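Local coordinates for probable ABC transporter extracellular-binding protein YckB (Bacillus subtilis, PDB 2IEE) that probably serves as the extracellular solute-binding component of a binding-protein-dependent ABC transport system, at residues A[105-113]-A[250-258]. Numbering follows the deposited sequence.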
loop_
_atom_site.group_PDB
_atom_site.type_symbol
_atom_site.label_atom_id
_atom_site.label_comp_id
_atom_site.label_asym_id
_atom_site.label_seq_id
_atom_site.Cartn_x
_atom_site.Cartn_y
_atom_site.Cartn_z
ATOM N N THR A 105 8.923 -5.343 11.537
ATOM C CA THR A 105 8.393 -4.100 12.062
ATOM C C THR A 105 7.772 -3.465 10.818
ATOM O O THR A 105 8.179 -3.768 9.698
ATOM C CB THR A 105 9.511 -3.201 12.621
ATOM O OG1 THR A 105 10.618 -3.193 11.712
ATOM C CG2 THR A 105 9.980 -3.716 13.985
ATOM N N PRO A 106 6.767 -2.598 10.989
ATOM C CA PRO A 106 6.134 -1.970 9.826
ATOM C C PRO A 106 7.034 -0.955 9.119
ATOM O O PRO A 106 7.874 -0.319 9.753
ATOM C CB PRO A 106 4.892 -1.298 10.417
ATOM C CG PRO A 106 4.679 -2.006 11.753
ATOM C CD PRO A 106 6.087 -2.211 12.235
ATOM N N TYR A 107 6.867 -0.819 7.806
ATOM C CA TYR A 107 7.640 0.159 7.054
ATOM C C TYR A 107 6.748 1.115 6.254
ATOM O O TYR A 107 7.224 1.879 5.412
ATOM C CB TYR A 107 8.689 -0.510 6.151
ATOM C CG TYR A 107 8.300 -1.815 5.497
ATOM C CD1 TYR A 107 7.369 -1.855 4.467
ATOM C CD2 TYR A 107 8.927 -3.006 5.863
ATOM C CE1 TYR A 107 7.073 -3.045 3.809
ATOM C CE2 TYR A 107 8.640 -4.206 5.209
ATOM C CZ TYR A 107 7.712 -4.216 4.184
ATOM O OH TYR A 107 7.424 -5.385 3.517
ATOM N N LYS A 108 5.449 1.068 6.532
ATOM C CA LYS A 108 4.486 1.962 5.896
ATOM C C LYS A 108 3.238 2.081 6.758
ATOM O O LYS A 108 2.685 1.082 7.210
ATOM C CB LYS A 108 4.096 1.487 4.487
ATOM C CG LYS A 108 3.099 2.426 3.798
ATOM C CD LYS A 108 3.139 2.332 2.268
ATOM C CE LYS A 108 2.451 1.080 1.744
ATOM N NZ LYS A 108 0.986 1.096 1.992
ATOM N N TYR A 109 2.816 3.319 6.991
ATOM C CA TYR A 109 1.627 3.602 7.778
ATOM C C TYR A 109 0.744 4.490 6.913
ATOM O O TYR A 109 1.228 5.422 6.272
ATOM C CB TYR A 109 1.994 4.338 9.069
ATOM C CG TYR A 109 2.943 3.577 9.968
ATOM C CD1 TYR A 109 4.292 3.449 9.643
ATOM C CD2 TYR A 109 2.491 2.989 11.149
ATOM C CE1 TYR A 109 5.171 2.756 10.476
ATOM C CE2 TYR A 109 3.362 2.291 11.990
ATOM C CZ TYR A 109 4.696 2.180 11.646
ATOM O OH TYR A 109 5.558 1.499 12.469
ATOM N N SER A 110 -0.548 4.202 6.885
ATOM C CA SER A 110 -1.448 4.992 6.074
ATOM C C SER A 110 -2.866 4.870 6.611
ATOM O O SER A 110 -3.091 4.339 7.702
ATOM C CB SER A 110 -1.381 4.515 4.619
ATOM O OG SER A 110 -2.086 5.390 3.752
ATOM N N TYR A 111 -3.806 5.391 5.836
ATOM C CA TYR A 111 -5.224 5.364 6.161
ATOM C C TYR A 111 -5.979 5.787 4.896
ATOM O O TYR A 111 -5.378 6.309 3.959
ATOM C CB TYR A 111 -5.530 6.313 7.332
ATOM C CG TYR A 111 -4.990 7.711 7.170
ATOM C CD1 TYR A 111 -5.614 8.633 6.336
ATOM C CD2 TYR A 111 -3.842 8.109 7.846
ATOM C CE1 TYR A 111 -5.105 9.926 6.178
ATOM C CE2 TYR A 111 -3.320 9.391 7.694
ATOM C CZ TYR A 111 -3.954 10.294 6.861
ATOM O OH TYR A 111 -3.428 11.561 6.723
ATOM N N GLY A 112 -7.283 5.546 4.865
ATOM C CA GLY A 112 -8.062 5.912 3.699
ATOM C C GLY A 112 -8.521 7.359 3.709
ATOM O O GLY A 112 -8.636 7.976 4.766
ATOM N N THR A 113 -8.773 7.906 2.524
ATOM C CA THR A 113 -9.240 9.278 2.408
ATOM C C THR A 113 -10.225 9.344 1.256
ATOM O O THR A 113 -10.622 8.315 0.713
ATOM C CB THR A 113 -8.072 10.263 2.149
ATOM O OG1 THR A 113 -7.341 9.857 0.985
ATOM C CG2 THR A 113 -7.132 10.300 3.345
ATOM N N VAL A 250 6.149 7.752 3.927
ATOM C CA VAL A 250 5.157 6.824 4.454
ATOM C C VAL A 250 5.665 5.875 5.542
ATOM O O VAL A 250 4.880 5.113 6.104
ATOM C CB VAL A 250 4.562 5.970 3.313
ATOM C CG1 VAL A 250 4.142 6.862 2.165
ATOM C CG2 VAL A 250 5.581 4.931 2.846
ATOM N N SER A 251 6.962 5.924 5.845
ATOM C CA SER A 251 7.537 5.028 6.849
ATOM C C SER A 251 7.285 5.442 8.294
ATOM O O SER A 251 7.601 4.697 9.216
ATOM C CB SER A 251 9.045 4.871 6.624
ATOM O OG SER A 251 9.748 6.057 6.958
ATOM N N LYS A 252 6.724 6.629 8.491
ATOM C CA LYS A 252 6.430 7.115 9.833
ATOM C C LYS A 252 4.939 7.374 9.985
ATOM O O LYS A 252 4.301 7.898 9.076
ATOM C CB LYS A 252 7.222 8.390 10.114
ATOM C CG LYS A 252 8.726 8.156 10.142
ATOM C CD LYS A 252 9.499 9.447 10.313
ATOM C CE LYS A 252 10.994 9.185 10.254
ATOM N NZ LYS A 252 11.765 10.450 10.381
ATOM N N LYS A 253 4.389 7.002 11.136
ATOM C CA LYS A 253 2.965 7.184 11.397
ATOM C C LYS A 253 2.555 8.652 11.452
ATOM O O LYS A 253 3.234 9.477 12.059
ATOM C CB LYS A 253 2.586 6.512 12.717
ATOM C CG LYS A 253 1.095 6.514 13.011
ATOM C CD LYS A 253 0.842 6.112 14.459
ATOM C CE LYS A 253 -0.621 5.812 14.714
ATOM N NZ LYS A 253 -1.044 4.581 14.001
ATOM N N ILE A 254 1.433 8.961 10.816
ATOM C CA ILE A 254 0.908 10.318 10.789
ATOM C C ILE A 254 0.022 10.565 12.002
ATOM O O ILE A 254 -0.978 9.874 12.202
ATOM C CB ILE A 254 0.065 10.571 9.516
ATOM C CG1 ILE A 254 0.955 10.495 8.272
ATOM C CG2 ILE A 254 -0.627 11.929 9.605
ATOM C CD1 ILE A 254 0.204 10.693 6.966
ATOM N N ASP A 255 0.394 11.545 12.816
ATOM C CA ASP A 255 -0.394 11.884 13.992
ATOM C C ASP A 255 -1.648 12.599 13.494
ATOM O O ASP A 255 -1.657 13.822 13.331
ATOM C CB ASP A 255 0.412 12.796 14.919
ATOM C CG ASP A 255 -0.370 13.219 16.147
ATOM O OD1 ASP A 255 -0.979 12.344 16.802
ATOM O OD2 ASP A 255 -0.370 14.427 16.465
ATOM N N ALA A 256 -2.702 11.831 13.242
ATOM C CA ALA A 256 -3.946 12.400 12.742
ATOM C C ALA A 256 -5.185 11.802 13.398
ATOM O O ALA A 256 -5.127 10.740 14.018
ATOM C CB ALA A 256 -4.020 12.219 11.228
ATOM N N ASP A 257 -6.306 12.503 13.256
ATOM C CA ASP A 257 -7.583 12.069 13.814
ATOM C C ASP A 257 -8.228 11.085 12.834
ATOM O O ASP A 257 -9.023 11.484 11.981
ATOM C CB ASP A 257 -8.501 13.284 14.005
ATOM C CG ASP A 257 -9.723 12.974 14.855
ATOM O OD1 ASP A 257 -10.484 12.044 14.509
ATOM O OD2 ASP A 257 -9.924 13.671 15.875
ATOM N N VAL A 258 -7.884 9.804 12.957
ATOM C CA VAL A 258 -8.422 8.789 12.057
ATOM C C VAL A 258 -9.579 8.002 12.666
ATOM O O VAL A 258 -9.473 7.460 13.764
ATOM C CB VAL A 258 -7.323 7.800 11.611
ATOM C CG1 VAL A 258 -7.855 6.893 10.508
ATOM C CG2 VAL A 258 -6.105 8.565 11.129
HETATM O O HOH W 1 2.533 7.707 7.032
#
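Tyr109 N donates to Val250 O at 2.9 Å, tying strand 108-116 to the irregular chain 250-258 at Tyr109, and one water donates to both Tyr109 O and Lys252 O. Val250 O also takes a CA-H...O contact from Lys108 CA at 3.2 Å and lies at the edge of the Tyr109 ring. With CG anti to its carbonyl carbon (chi1 -59°), Tyr109 lays its ring along residues 251-253: CE1 comes to 3.4 Å from Ser251 O, Lys253 N sits over one face, and Lys253 CB makes an off-centre CH-pi contact, 4.3 Å from the ring centroid. Without the ring, as with an alanine here, Lys253 CB would probably lose its aromatic surface and a gap would probably open beside the Ser251 carbonyl. Lys108 rests its CD on Val250 CG2 (3.6 Å), then bends away to carry NZ to Asp90 and Gln209. Farther along, Tyr111 meets Ile254 CD1 through CE2 and OH, the two side chains roughly perpendicular, while Val258 CG1 packs on Tyr111 CB at 4.0 Å. Helix 181-190 adds Tyr181 against the Tyr111 ring and Tyr182 against Ile254. Thus the C-terminal tail folds back along strand 108-116, which with antiparallel strand 197-214 forms the two-stranded connection between the lobes, as in family 3 solute-binding proteins.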